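Local coordinates for putative flavoprotein (Bacteroides eggerthii, PDB 4ICI), which binds flavin mononucleotide and, as a flavodoxin-like protein, probably takes part in electron transfer, at residues A[14-19]-A[87-93]; A[81-86]-A[112-118]; A[106-111]-A[138-142]. The contacts are given in a common frame with arbitrary orientation. Numbering follows the deposited sequence.

Contact 1 (A[14-19]-A[87-93]); sequences SKILVA and TYDVVFI
Two extended segments run in parallel, strand axes 4.7 Å apart and 16° off exact alignment, pairing I16 with V90, L17 with V91, V18 with F92 and A19 with I93. S14 leads in, its CA 3.6 Å from D89 OD2 and its OG bonded to K171 O. K15 N donates to D89 OD2 (2.8 Å), while K15 O receives D89 N (2.8 Å) and V90 N (3.2 Å); D89, with psi near -34°, bends the chain. The all-t side chain of K15 carries NZ to T87 OG1 (2.8 Å) and, off-centre, to 4.6 Å from the Y88 ring centroid, a cation-pi contact. I16 lies on the face of V90 and F92, its CG2 3.6 Å from F92 CE1. L17 alternates with it: its N donates to V90 O (2.9 Å), its O accepts F92 N (2.8 Å), and its CB sits over the Y88 ring face, 3.7 Å from the centroid. V18 adds a beta-branched side chain suited to strands, CG2 4.2 Å from F92 CD1. A19 N donates to F92 O (2.8 Å); its small methyl lets F109 of helix 104-112 pack close. Strands 16-20 and 90-96 adjoin in the 2-1-3-4-5 parallel sheet of the flavodoxin-like fold.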
ATOM      1  N   SER A  14      11.133   4.930  15.793  1.00 37.23           N
ATOM      2  CA  SER A  14      10.003   5.564  15.131  1.00 31.42           C
ATOM      3  C   SER A  14       8.636   5.058  15.628  1.00 26.90           C
ATOM      4  O   SER A  14       8.510   3.907  16.079  1.00 27.78           O
ATOM      5  CB  SER A  14      10.117   5.296  13.633  1.00 31.52           C
ATOM      6  OG  SER A  14      11.303   5.858  13.117  1.00 34.05           O
ATOM      7  N   LYS A  15       7.616   5.913  15.540  1.00 20.44           N
ATOM      8  CA  LYS A  15       6.232   5.414  15.590  1.00 18.63           C
ATOM      9  C   LYS A  15       5.846   5.014  14.155  1.00 15.54           C
ATOM     10  O   LYS A  15       5.930   5.837  13.233  1.00 15.97           O
ATOM     11  CB  LYS A  15       5.254   6.442  16.115  1.00 20.97           C
ATOM     12  CG  LYS A  15       3.937   5.806  16.561  1.00 24.76           C
ATOM     13  CD  LYS A  15       2.893   6.805  17.002  1.00 26.83           C
ATOM     14  CE  LYS A  15       1.614   6.096  17.441  1.00 32.08           C
ATOM     15  NZ  LYS A  15       0.528   7.076  17.790  1.00 34.57           N
ATOM     16  N   ILE A  16       5.459   3.753  13.990  1.00 14.24           N
ATOM     17  CA  ILE A  16       5.287   3.131  12.677  1.00 13.43           C
ATOM     18  C   ILE A  16       3.818   2.758  12.449  1.00 12.47           C
ATOM     19  O   ILE A  16       3.180   2.142  13.308  1.00 14.51           O
ATOM     20  CB  ILE A  16       6.155   1.850  12.526  1.00 13.51           C
ATOM     21  CG1 ILE A  16       7.629   2.198  12.744  1.00 16.59           C
ATOM     22  CG2 ILE A  16       5.891   1.159  11.168  1.00 14.04           C
ATOM     23  CD1 ILE A  16       8.551   0.990  12.625  1.00 17.78           C
ATOM     24  N   LEU A  17       3.300   3.171  11.294  1.00 11.87           N
ATOM     25  CA  LEU A  17       2.024   2.722  10.778  1.00 11.77           C
ATOM     26  C   LEU A  17       2.217   1.861   9.554  1.00 10.38           C
ATOM     27  O   LEU A  17       3.046   2.182   8.682  1.00 11.18           O
ATOM     28  CB  LEU A  17       1.171   3.921  10.383  1.00 12.47           C
ATOM     29  CG  LEU A  17      -0.253   3.644   9.905  1.00 12.38           C
ATOM     30  CD1 LEU A  17      -1.096   3.014  11.033  1.00 14.31           C
ATOM     31  CD2 LEU A  17      -0.882   4.913   9.347  1.00 14.04           C
ATOM     32  N   VAL A  18       1.472   0.755   9.525  1.00 10.40           N
ATOM     33  CA  VAL A  18       1.370  -0.121   8.364  1.00 10.04           C
ATOM     34  C   VAL A  18      -0.045   0.057   7.812  1.00  9.52           C
ATOM     35  O   VAL A  18      -0.995  -0.523   8.338  1.00 11.50           O
ATOM     36  CB  VAL A  18       1.734  -1.593   8.697  1.00 10.94           C
ATOM     37  CG1 VAL A  18       1.621  -2.484   7.474  1.00 12.14           C
ATOM     38  CG2 VAL A  18       3.115  -1.707   9.374  1.00 11.78           C
ATOM     39  N   ALA A  19      -0.160   0.886   6.788  1.00 10.00           N
ATOM     40  CA  ALA A  19      -1.425   1.095   6.086  1.00  9.42           C
ATOM     41  C   ALA A  19      -1.475   0.137   4.909  1.00  9.54           C
ATOM     42  O   ALA A  19      -0.459  -0.087   4.247  1.00 11.79           O
ATOM     43  CB  ALA A  19      -1.545   2.573   5.613  1.00 10.61           C
ATOM     44  N   THR A  87       0.805  11.504  14.181  1.00 19.33           N
ATOM     45  CA  THR A  87       1.717  10.973  15.205  1.00 19.83           C
ATOM     46  C   THR A  87       2.825  10.051  14.651  1.00 19.58           C
ATOM     47  O   THR A  87       3.814   9.759  15.345  1.00 20.88           O
ATOM     48  CB  THR A  87       0.952  10.201  16.292  1.00 20.87           C
ATOM     49  OG1 THR A  87       0.410   8.971  15.791  1.00 22.12           O
ATOM     50  CG2 THR A  87      -0.158  11.068  16.886  1.00 22.91           C
ATOM     51  N   TYR A  88       2.670   9.583  13.411  1.00 16.05           N
ATOM     52  CA  TYR A  88       3.582   8.563  12.889  1.00 14.18           C
ATOM     53  C   TYR A  88       4.783   9.177  12.200  1.00 15.23           C
ATOM     54  O   TYR A  88       4.669  10.169  11.498  1.00 18.06           O
ATOM     55  CB  TYR A  88       2.857   7.590  11.949  1.00 14.51           C
ATOM     56  CG  TYR A  88       1.776   6.809  12.657  1.00 14.35           C
ATOM     57  CD1 TYR A  88       2.082   5.691  13.417  1.00 15.06           C
ATOM     58  CD2 TYR A  88       0.440   7.207  12.585  1.00 15.23           C
ATOM     59  CE1 TYR A  88       1.081   4.984  14.106  1.00 13.93           C
ATOM     60  CE2 TYR A  88      -0.549   6.518  13.267  1.00 15.88           C
ATOM     61  CZ  TYR A  88      -0.233   5.407  14.029  1.00 16.30           C
ATOM     62  OH  TYR A  88      -1.235   4.714  14.700  1.00 17.94           O
ATOM     63  N   ASP A  89       5.930   8.532  12.394  1.00 14.59           N
ATOM     64  CA  ASP A  89       7.173   8.905  11.731  1.00 15.48           C
ATOM     65  C   ASP A  89       7.377   8.158  10.418  1.00 14.99           C
ATOM     66  O   ASP A  89       7.991   8.681   9.495  1.00 14.95           O
ATOM     67  CB  ASP A  89       8.370   8.598  12.631  1.00 16.95           C
ATOM     68  CG  ASP A  89       8.304   9.303  13.956  1.00 20.84           C
ATOM     69  OD1 ASP A  89       8.320  10.544  13.922  1.00 24.82           O
ATOM     70  OD2 ASP A  89       8.192   8.622  15.018  1.00 23.39           O
ATOM     71  N   VAL A  90       6.913   6.912  10.359  1.00 12.96           N
ATOM     72  CA  VAL A  90       7.107   6.034   9.203  1.00 13.07           C
ATOM     73  C   VAL A  90       5.733   5.463   8.858  1.00 11.49           C
ATOM     74  O   VAL A  90       5.001   4.991   9.756  1.00 12.42           O
ATOM     75  CB  VAL A  90       8.048   4.885   9.555  1.00 13.95           C
ATOM     76  CG1 VAL A  90       8.190   3.902   8.415  1.00 14.11           C
ATOM     77  CG2 VAL A  90       9.426   5.424  10.039  1.00 15.93           C
ATOM     78  N   VAL A  91       5.388   5.496   7.576  1.00  9.80           N
ATOM     79  CA  VAL A  91       4.137   4.919   7.096  1.00  9.52           C
ATOM     80  C   VAL A  91       4.469   3.964   5.950  1.00  7.84           C
ATOM     81  O   VAL A  91       4.982   4.360   4.877  1.00 10.83           O
ATOM     82  CB  VAL A  91       3.140   5.998   6.645  1.00 10.86           C
ATOM     83  CG1 VAL A  91       1.852   5.353   6.066  1.00 12.15           C
ATOM     84  CG2 VAL A  91       2.794   6.952   7.788  1.00 12.87           C
ATOM     85  N   PHE A  92       4.266   2.658   6.185  1.00  8.61           N
ATOM     86  CA  PHE A  92       4.312   1.667   5.125  1.00  8.65           C
ATOM     87  C   PHE A  92       2.948   1.687   4.448  1.00  8.70           C
ATOM     88  O   PHE A  92       1.932   1.864   5.139  1.00 10.35           O
ATOM     89  CB  PHE A  92       4.600   0.269   5.692  1.00  9.14           C
ATOM     90  CG  PHE A  92       5.978   0.102   6.256  1.00  9.12           C
ATOM     91  CD1 PHE A  92       6.264   0.395   7.593  1.00 11.94           C
ATOM     92  CD2 PHE A  92       6.990  -0.352   5.438  1.00 10.47           C
ATOM     93  CE1 PHE A  92       7.535   0.231   8.101  1.00 12.60           C
ATOM     94  CE2 PHE A  92       8.288  -0.499   5.938  1.00 11.30           C
ATOM     95  CZ  PHE A  92       8.540  -0.222   7.278  1.00 11.81           C
ATOM     96  N   ILE A  93       2.940   1.553   3.122  1.00  8.26           N
ATOM     97  CA  ILE A  93       1.712   1.557   2.344  1.00  9.16           C
ATOM     98  C   ILE A  93       1.680   0.310   1.472  1.00  8.57           C
ATOM     99  O   ILE A  93       2.485   0.168   0.543  1.00  8.83           O
ATOM    100  CB  ILE A  93       1.590   2.785   1.440  1.00  9.26           C
ATOM    101  CG1 ILE A  93       1.701   4.069   2.251  1.00 10.72           C
ATOM    102  CG2 ILE A  93       0.280   2.735   0.674  1.00 10.94           C
ATOM    103  CD1 ILE A  93       1.666   5.376   1.416  1.00 11.85           C
TER

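Contact 2 (A[81-86]-A[112-118]); sequences KKENIG and GHSLKGK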
ATOM      1  N   LYS A  81     -10.840   7.762   7.560  1.00 17.78           N
ATOM      2  CA  LYS A  81      -9.418   8.128   7.624  1.00 18.12           C
ATOM      3  C   LYS A  81      -8.787   7.668   8.925  1.00 17.28           C
ATOM      4  O   LYS A  81      -9.458   7.396   9.937  1.00 18.40           O
ATOM      5  CB  LYS A  81      -9.214   9.647   7.491  1.00 18.31           C
ATOM      6  CG  LYS A  81      -9.611  10.194   6.128  1.00 24.28           C
ATOM      7  CD  LYS A  81      -9.260  11.658   5.968  1.00 28.79           C
ATOM      8  CE  LYS A  81      -9.566  12.182   4.573  1.00 29.26           C
ATOM      9  NZ  LYS A  81      -9.052  13.575   4.449  1.00 29.26           N
ATOM     10  N   LYS A  82      -7.461   7.591   8.888  1.00 16.86           N
ATOM     11  CA  LYS A  82      -6.675   7.363  10.089  1.00 16.63           C
ATOM     12  C   LYS A  82      -6.507   8.682  10.845  1.00 18.48           C
ATOM     13  O   LYS A  82      -5.720   9.556  10.458  1.00 18.30           O
ATOM     14  CB  LYS A  82      -5.312   6.754   9.713  1.00 16.86           C
ATOM     15  CG  LYS A  82      -4.484   6.296  10.912  1.00 19.06           C
ATOM     16  CD  LYS A  82      -5.096   5.099  11.597  1.00 20.07           C
ATOM     17  CE  LYS A  82      -4.175   4.422  12.578  1.00 25.24           C
ATOM     18  NZ  LYS A  82      -4.574   4.702  13.966  1.00 26.42           N
ATOM     19  N   GLU A  83      -7.245   8.826  11.934  1.00 22.30           N
ATOM     20  CA  GLU A  83      -7.358  10.147  12.571  1.00 24.53           C
ATOM     21  C   GLU A  83      -6.061  10.668  13.215  1.00 24.03           C
ATOM     22  O   GLU A  83      -5.802  11.876  13.230  1.00 25.23           O
ATOM     23  CB  GLU A  83      -8.481  10.119  13.607  1.00 27.11           C
ATOM     24  CG  GLU A  83      -9.854   9.817  12.988  1.00 33.82           C
ATOM     25  N   ASN A  84      -5.252   9.757  13.740  1.00 22.51           N
ATOM     26  CA  ASN A  84      -3.978  10.126  14.393  1.00 22.20           C
ATOM     27  C   ASN A  84      -2.763  10.013  13.471  1.00 20.96           C
ATOM     28  O   ASN A  84      -1.646   9.836  13.947  1.00 20.75           O
ATOM     29  CB  ASN A  84      -3.732   9.233  15.619  1.00 21.70           C
ATOM     30  CG  ASN A  84      -3.463   7.775  15.246  1.00 23.44           C
ATOM     31  OD1 ASN A  84      -3.823   7.317  14.128  1.00 24.19           O
ATOM     32  ND2 ASN A  84      -2.807   7.038  16.158  1.00 23.55           N
ATOM     33  N   ILE A  85      -2.985  10.093  12.160  1.00 19.00           N
ATOM     34  CA  ILE A  85      -1.896   9.957  11.186  1.00 18.01           C
ATOM     35  C   ILE A  85      -0.706  10.874  11.507  1.00 19.06           C
ATOM     36  O   ILE A  85       0.451  10.503  11.258  1.00 18.22           O
ATOM     37  CB  ILE A  85      -2.423  10.188   9.719  1.00 18.90           C
ATOM     38  CG1 ILE A  85      -1.347   9.871   8.664  1.00 22.68           C
ATOM     39  CG2 ILE A  85      -2.979  11.612   9.547  1.00 22.07           C
ATOM     40  CD1 ILE A  85      -1.055   8.427   8.527  1.00 20.53           C
ATOM     41  N   GLY A  86      -0.978  12.053  12.074  1.00 19.67           N
ATOM     42  CA  GLY A  86       0.071  13.009  12.417  1.00 20.85           C
ATOM     43  C   GLY A  86       1.148  12.488  13.353  1.00 19.77           C
ATOM     44  O   GLY A  86       2.284  12.959  13.302  1.00 21.78           O
ATOM     45  N   GLY A 112      -5.475  12.009   0.947  1.00 12.23           N
ATOM     46  CA  GLY A 112      -6.339  12.346   2.060  1.00 14.10           C
ATOM     47  C   GLY A 112      -5.669  12.395   3.423  1.00 14.79           C
ATOM     48  O   GLY A 112      -6.318  12.724   4.417  1.00 17.94           O
ATOM     49  N   HIS A 113      -4.390  12.012   3.487  1.00 13.84           N
ATOM     50  CA  HIS A 113      -3.628  12.000   4.731  1.00 15.26           C
ATOM     51  C   HIS A 113      -2.353  12.826   4.525  1.00 16.88           C
ATOM     52  O   HIS A 113      -1.684  12.643   3.524  1.00 21.12           O
ATOM     53  CB  HIS A 113      -3.282  10.562   5.117  1.00 16.35           C
ATOM     54  CG  HIS A 113      -4.469   9.723   5.501  1.00 13.17           C
ATOM     55  ND1 HIS A 113      -5.332   9.171   4.579  1.00 14.24           N
ATOM     56  CD2 HIS A 113      -4.925   9.328   6.715  1.00 17.46           C
ATOM     57  CE1 HIS A 113      -6.267   8.482   5.208  1.00 14.60           C
ATOM     58  NE2 HIS A 113      -6.045   8.561   6.509  1.00 16.87           N
ATOM     59  N   SER A 114      -2.002  13.701   5.458  1.00 19.16           N
ATOM     60  CA  SER A 114      -0.748  14.431   5.353  1.00 19.43           C
ATOM     61  C   SER A 114       0.409  13.499   5.692  1.00 17.49           C
ATOM     62  O   SER A 114       0.484  12.978   6.806  1.00 20.04           O
ATOM     63  CB  SER A 114      -0.707  15.646   6.264  1.00 22.99           C
ATOM     64  OG  SER A 114       0.549  16.307   6.080  1.00 29.41           O
ATOM     65  N   LEU A 115       1.259  13.262   4.707  1.00 16.06           N
ATOM     66  CA  LEU A 115       2.418  12.406   4.867  1.00 15.54           C
ATOM     67  C   LEU A 115       3.721  13.207   4.759  1.00 16.44           C
ATOM     68  O   LEU A 115       4.816  12.633   4.792  1.00 15.32           O
ATOM     69  CB  LEU A 115       2.380  11.287   3.819  1.00 15.57           C
ATOM     70  CG  LEU A 115       1.147  10.373   3.914  1.00 13.56           C
ATOM     71  CD1 LEU A 115       1.186   9.381   2.757  1.00 16.68           C
ATOM     72  CD2 LEU A 115       1.069   9.635   5.258  1.00 16.79           C
ATOM     73  N   LYS A 116       3.595  14.526   4.662  1.00 18.31           N
ATOM     74  CA  LYS A 116       4.751  15.435   4.718  1.00 21.52           C
ATOM     75  C   LYS A 116       5.600  15.201   5.958  1.00 18.34           C
ATOM     76  O   LYS A 116       5.075  15.054   7.060  1.00 22.06           O
ATOM     77  CB  LYS A 116       4.261  16.890   4.679  1.00 25.27           C
ATOM     78  CG  LYS A 116       5.356  17.952   4.788  1.00 28.41           C
ATOM     79  CD  LYS A 116       4.817  19.369   4.523  1.00 37.94           C
ATOM     80  CE  LYS A 116       4.021  19.888   5.694  1.00 44.49           C
ATOM     81  NZ  LYS A 116       3.828  21.366   5.611  1.00 48.88           N
ATOM     82  N   GLY A 117       6.913  15.093   5.752  1.00 19.65           N
ATOM     83  CA  GLY A 117       7.848  14.894   6.835  1.00 20.77           C
ATOM     84  C   GLY A 117       8.087  13.459   7.239  1.00 19.01           C
ATOM     85  O   GLY A 117       9.053  13.183   7.923  1.00 23.61           O
ATOM     86  N   LYS A 118       7.238  12.544   6.797  1.00 15.91           N
ATOM     87  CA  LYS A 118       7.335  11.156   7.166  1.00 16.05           C
ATOM     88  C   LYS A 118       8.163  10.352   6.165  1.00 13.46           C
ATOM     89  O   LYS A 118       8.350  10.740   5.007  1.00 18.00           O
ATOM     90  CB  LYS A 118       5.935  10.548   7.257  1.00 15.08           C
ATOM     91  CG  LYS A 118       4.976  11.330   8.143  1.00 15.64           C
ATOM     92  CD  LYS A 118       3.679  10.599   8.333  1.00 16.59           C
ATOM     93  CE  LYS A 118       2.623  11.490   8.933  1.00 19.44           C
ATOM     94  NZ  LYS A 118       3.026  11.977  10.266  1.00 21.65           N
TER
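Neither segment is regular strand or helix for most of its length. A type I beta turn, K82 to I85, bends 81-86 (I85 N to K82 O, 3.3 Å) before a short 3-10 piece; 112-118 leaves the end of helix 104-112 and closes with a type II turn, L115 to K118 (K118 N to L115 O, 3.1 Å). G117 has phi 87° and psi -14°, where a side chain would jam against the preceding carbonyl, so glycine suits it. The backbones stay apart, I85 CA lying 7.0 Å from H113 CA, and side chains bridge the gap. The H113 ring reaches across so that K82 N donates to NE2 (2.9 Å) near the ring plane, while ND1 bonds to F109 O in the helix. K81 extends over the glycine, its NZ giving a hydrogen bond to G112 O (2.9 Å); a CB at G112 would be tight against K81 CE. I85 fills the apolar middle: its CB is 4.0 Å from H113 CD2 and its CD1 4.1 Å from L115 CD2, and L115 touches V91 of the sheet. K118 sends NZ to I85 O (3.1 Å) and weakly to G86 O (3.3 Å), but its strongest partner is Y88 O. K82 NZ turns back to N84 OD1 (2.7 Å). Two lysines thus meet backbone carbonyls rather than acids, their long side chains supplying donors near the end of a helix (G112) and in a 3-10 piece (I85, G86). A histidine accepting at NE2 and bonded to a carbonyl at ND1 is best read as neutral, with its proton on ND1.

Contact 3 (A[106-111]-A[138-142]); sequences INTFIE and LKKTY
Both segments are helical, 106-111 within helix 104-112 and 138-141 ending helix 132-141; Y142, at phi -127° and psi 65°, is the first residue to break the helical path, though its N still bonds to L138 O (3.0 Å). N107 CA is 8.3 Å from L138 CA, and I110 CA 8.5 Å from Y142 CA. I106, N107, I110 and E111, from successive turns, form the receiving surface: Y142 lies against N107, I110 and E111, and L138 against I106, N107 and I110. With chi1 near -56° (m), the Y142 ring lays one face on I110, CG2 standing 3.6 Å from the centroid almost on its normal; I110 CD1 is 3.8 Å from Y142 CE2. The second bump is L138 (m, t): its CD2 approaches I110 CD1 (4.0 Å) and I106 CG2 (4.2 Å). Beside this apolar contact lies a polar cluster. Y142 OH accepts from N107 ND2 (3.0 Å) and donates to E111 OE2 (2.6 Å); a water links N107 ND2 (3.0 Å) to T141 OG1 (2.8 Å), itself also bonded to V137 O. Tyrosine suits this border, apolar across its ring and polar at its tip. Since E111 OE1 pairs with R75, the hydroxyl joins a charged network that gives the packing directional bonds.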
ATOM      1  N   ILE A 106      -5.124   3.579  -3.227  1.00  8.25           N
ATOM      2  CA  ILE A 106      -3.870   4.023  -2.628  1.00  8.48           C
ATOM      3  C   ILE A 106      -3.665   5.531  -2.869  1.00  9.07           C
ATOM      4  O   ILE A 106      -3.228   6.251  -1.971  1.00  9.28           O
ATOM      5  CB  ILE A 106      -2.676   3.184  -3.127  1.00  8.46           C
ATOM      6  CG1 ILE A 106      -2.835   1.719  -2.670  1.00  8.67           C
ATOM      7  CG2 ILE A 106      -1.364   3.777  -2.611  1.00 10.19           C
ATOM      8  CD1 ILE A 106      -3.066   1.479  -1.133  1.00  9.76           C
ATOM      9  N   ASN A 107      -4.008   5.993  -4.061  1.00  8.55           N
ATOM     10  CA  ASN A 107      -3.992   7.426  -4.332  1.00  9.22           C
ATOM     11  C   ASN A 107      -4.990   8.166  -3.420  1.00  8.70           C
ATOM     12  O   ASN A 107      -4.698   9.243  -2.887  1.00  9.79           O
ATOM     13  CB  ASN A 107      -4.299   7.726  -5.802  1.00  9.14           C
ATOM     14  CG  ASN A 107      -3.349   7.028  -6.759  1.00  9.11           C
ATOM     15  OD1 ASN A 107      -3.560   5.862  -7.132  1.00 11.74           O
ATOM     16  ND2 ASN A 107      -2.288   7.730  -7.162  1.00 11.52           N
ATOM     17  N   THR A 108      -6.193   7.597  -3.232  1.00  8.86           N
ATOM     18  CA  THR A 108      -7.147   8.228  -2.309  1.00  8.98           C
ATOM     19  C   THR A 108      -6.542   8.355  -0.903  1.00  8.53           C
ATOM     20  O   THR A 108      -6.636   9.419  -0.270  1.00  9.73           O
ATOM     21  CB  THR A 108      -8.457   7.444  -2.209  1.00  8.82           C
ATOM     22  OG1 THR A 108      -8.894   7.138  -3.537  1.00  9.91           O
ATOM     23  CG2 THR A 108      -9.510   8.217  -1.413  1.00 10.30           C
ATOM     24  N   PHE A 109      -5.871   7.301  -0.448  1.00  8.63           N
ATOM     25  CA  PHE A 109      -5.230   7.322   0.847  1.00  9.24           C
ATOM     26  C   PHE A 109      -4.160   8.417   0.958  1.00  9.70           C
ATOM     27  O   PHE A 109      -4.173   9.244   1.904  1.00 10.52           O
ATOM     28  CB  PHE A 109      -4.592   5.962   1.172  1.00  9.79           C
ATOM     29  CG  PHE A 109      -3.734   6.008   2.401  1.00  9.77           C
ATOM     30  CD1 PHE A 109      -4.304   6.126   3.657  1.00 12.48           C
ATOM     31  CD2 PHE A 109      -2.330   5.937   2.298  1.00 10.76           C
ATOM     32  CE1 PHE A 109      -3.508   6.204   4.790  1.00 12.21           C
ATOM     33  CE2 PHE A 109      -1.561   6.031   3.437  1.00 12.03           C
ATOM     34  CZ  PHE A 109      -2.149   6.163   4.661  1.00 12.92           C
ATOM     35  N   ILE A 110      -3.244   8.435  -0.008  1.00 10.48           N
ATOM     36  CA  ILE A 110      -2.115   9.376   0.031  1.00  9.59           C
ATOM     37  C   ILE A 110      -2.637  10.816  -0.010  1.00 10.58           C
ATOM     38  O   ILE A 110      -2.139  11.677   0.711  1.00 11.32           O
ATOM     39  CB  ILE A 110      -1.129   9.100  -1.103  1.00  8.97           C
ATOM     40  CG1 ILE A 110      -0.384   7.787  -0.849  1.00  9.85           C
ATOM     41  CG2 ILE A 110      -0.114  10.271  -1.288  1.00 10.87           C
ATOM     42  CD1 ILE A 110       0.327   7.255  -2.070  1.00 11.16           C
ATOM     43  N   GLU A 111      -3.635  11.070  -0.856  1.00  9.97           N
ATOM     44  CA  GLU A 111      -4.128  12.426  -1.033  1.00 10.88           C
ATOM     45  C   GLU A 111      -4.994  12.927   0.131  1.00 12.25           C
ATOM     46  O   GLU A 111      -5.201  14.148   0.313  1.00 16.28           O
ATOM     47  CB  GLU A 111      -4.849  12.542  -2.376  1.00 11.61           C
ATOM     48  CG  GLU A 111      -3.904  12.396  -3.528  1.00 11.45           C
ATOM     49  CD  GLU A 111      -4.552  12.360  -4.886  1.00 11.06           C
ATOM     50  OE1 GLU A 111      -5.789  12.616  -4.983  1.00 14.83           O
ATOM     51  OE2 GLU A 111      -3.804  12.085  -5.857  1.00 12.45           O
ATOM     52  N   LEU A 138       4.166   5.662  -8.195  1.00  8.88           N
ATOM     53  CA  LEU A 138       3.799   6.385  -6.994  1.00  9.59           C
ATOM     54  C   LEU A 138       4.806   7.485  -6.650  1.00  9.05           C
ATOM     55  O   LEU A 138       4.381   8.600  -6.293  1.00 10.84           O
ATOM     56  CB  LEU A 138       3.613   5.431  -5.825  1.00 10.57           C
ATOM     57  CG  LEU A 138       2.353   4.574  -5.740  1.00 10.39           C
ATOM     58  CD1 LEU A 138       2.503   3.548  -4.573  1.00 12.47           C
ATOM     59  CD2 LEU A 138       1.092   5.417  -5.564  1.00 12.40           C
ATOM     60  N   LYS A 139       6.100   7.182  -6.756  1.00  9.36           N
ATOM     61  CA  LYS A 139       7.144   8.170  -6.430  1.00 10.54           C
ATOM     62  C   LYS A 139       7.062   9.376  -7.374  1.00 10.70           C
ATOM     63  O   LYS A 139       7.174  10.510  -6.935  1.00 12.05           O
ATOM     64  CB  LYS A 139       8.524   7.506  -6.450  1.00 12.98           C
ATOM     65  CG  LYS A 139       9.655   8.426  -6.066  1.00 17.02           C
ATOM     66  CD  LYS A 139      10.984   7.646  -5.883  1.00 24.57           C
ATOM     67  CE  LYS A 139      12.116   8.592  -5.509  1.00 34.21           C
ATOM     68  NZ  LYS A 139      13.395   7.832  -5.243  1.00 38.74           N
ATOM     69  N   LYS A 140       6.803   9.111  -8.659  1.00 10.80           N
ATOM     70  CA  LYS A 140       6.666  10.185  -9.632  1.00 10.20           C
ATOM     71  C   LYS A 140       5.389  10.995  -9.437  1.00  9.73           C
ATOM     72  O   LYS A 140       5.347  12.190  -9.723  1.00 11.86           O
ATOM     73  CB  LYS A 140       6.752   9.643 -11.052  1.00 10.95           C
ATOM     74  CG  LYS A 140       8.134   9.135 -11.454  1.00 13.15           C
ATOM     75  CD  LYS A 140       8.124   8.530 -12.852  1.00 16.41           C
ATOM     76  CE  LYS A 140       9.498   8.100 -13.316  1.00 20.83           C
ATOM     77  NZ  LYS A 140      10.399   9.295 -13.489  1.00 21.15           N
ATOM     78  N   THR A 141       4.333  10.333  -8.973  1.00 10.26           N
ATOM     79  CA  THR A 141       3.060  11.025  -8.713  1.00  9.98           C
ATOM     80  C   THR A 141       3.127  11.935  -7.476  1.00 10.23           C
ATOM     81  O   THR A 141       2.535  13.022  -7.456  1.00 11.48           O
ATOM     82  CB  THR A 141       1.898  10.012  -8.532  1.00 10.08           C
ATOM     83  OG1 THR A 141       1.869   9.118  -9.648  1.00 10.72           O
ATOM     84  CG2 THR A 141       0.552  10.739  -8.401  1.00 11.07           C
ATOM     85  N   TYR A 142       3.893  11.505  -6.474  1.00  9.66           N
ATOM     86  CA  TYR A 142       3.969  12.199  -5.178  1.00 10.31           C
ATOM     87  C   TYR A 142       5.429  12.483  -4.832  1.00 11.09           C
ATOM     88  O   TYR A 142       5.979  11.965  -3.846  1.00 11.19           O
ATOM     89  CB  TYR A 142       3.302  11.386  -4.097  1.00 10.96           C
ATOM     90  CG  TYR A 142       1.864  11.060  -4.444  1.00  9.63           C
ATOM     91  CD1 TYR A 142       0.902  12.047  -4.479  1.00 11.45           C
ATOM     92  CD2 TYR A 142       1.476   9.754  -4.743  1.00 10.34           C
ATOM     93  CE1 TYR A 142      -0.419  11.762  -4.857  1.00 11.16           C
ATOM     94  CE2 TYR A 142       0.176   9.457  -5.107  1.00 11.16           C
ATOM     95  CZ  TYR A 142      -0.776  10.466  -5.151  1.00  9.97           C
ATOM     96  OH  TYR A 142      -2.070  10.184  -5.515  1.00 11.47           O
TER
HETATM   97  O   HOH W   1      -0.389   7.489  -9.497  1.00 17.15           O

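Overall arrangement
All three contacts belong to one flavodoxin-like alpha/beta domain. Along the chain contact 1 closes before contact 3 opens, whereas contact 2 crosses both. Contact 1 joins sheet strands 16-20 and 90-96. Contact 2, 9 Å away between centres, pairs the loops leading into strands 90-96 and 119-125 and touches contact 1 where L17 CD2 meets I85 CD1 at 3.6 Å. Contact 3, 16 Å from contact 1 and 13 Å from contact 2, joins helices 104-112 and 132-141 on the sheet face bearing A19 and I93, which F109 covers. Helix 104-112 runs directly into contact 2. The bound FMN is about 10 Å from the I106 side chain in contact 3 and about 12 Å from that of V18 in contact 1.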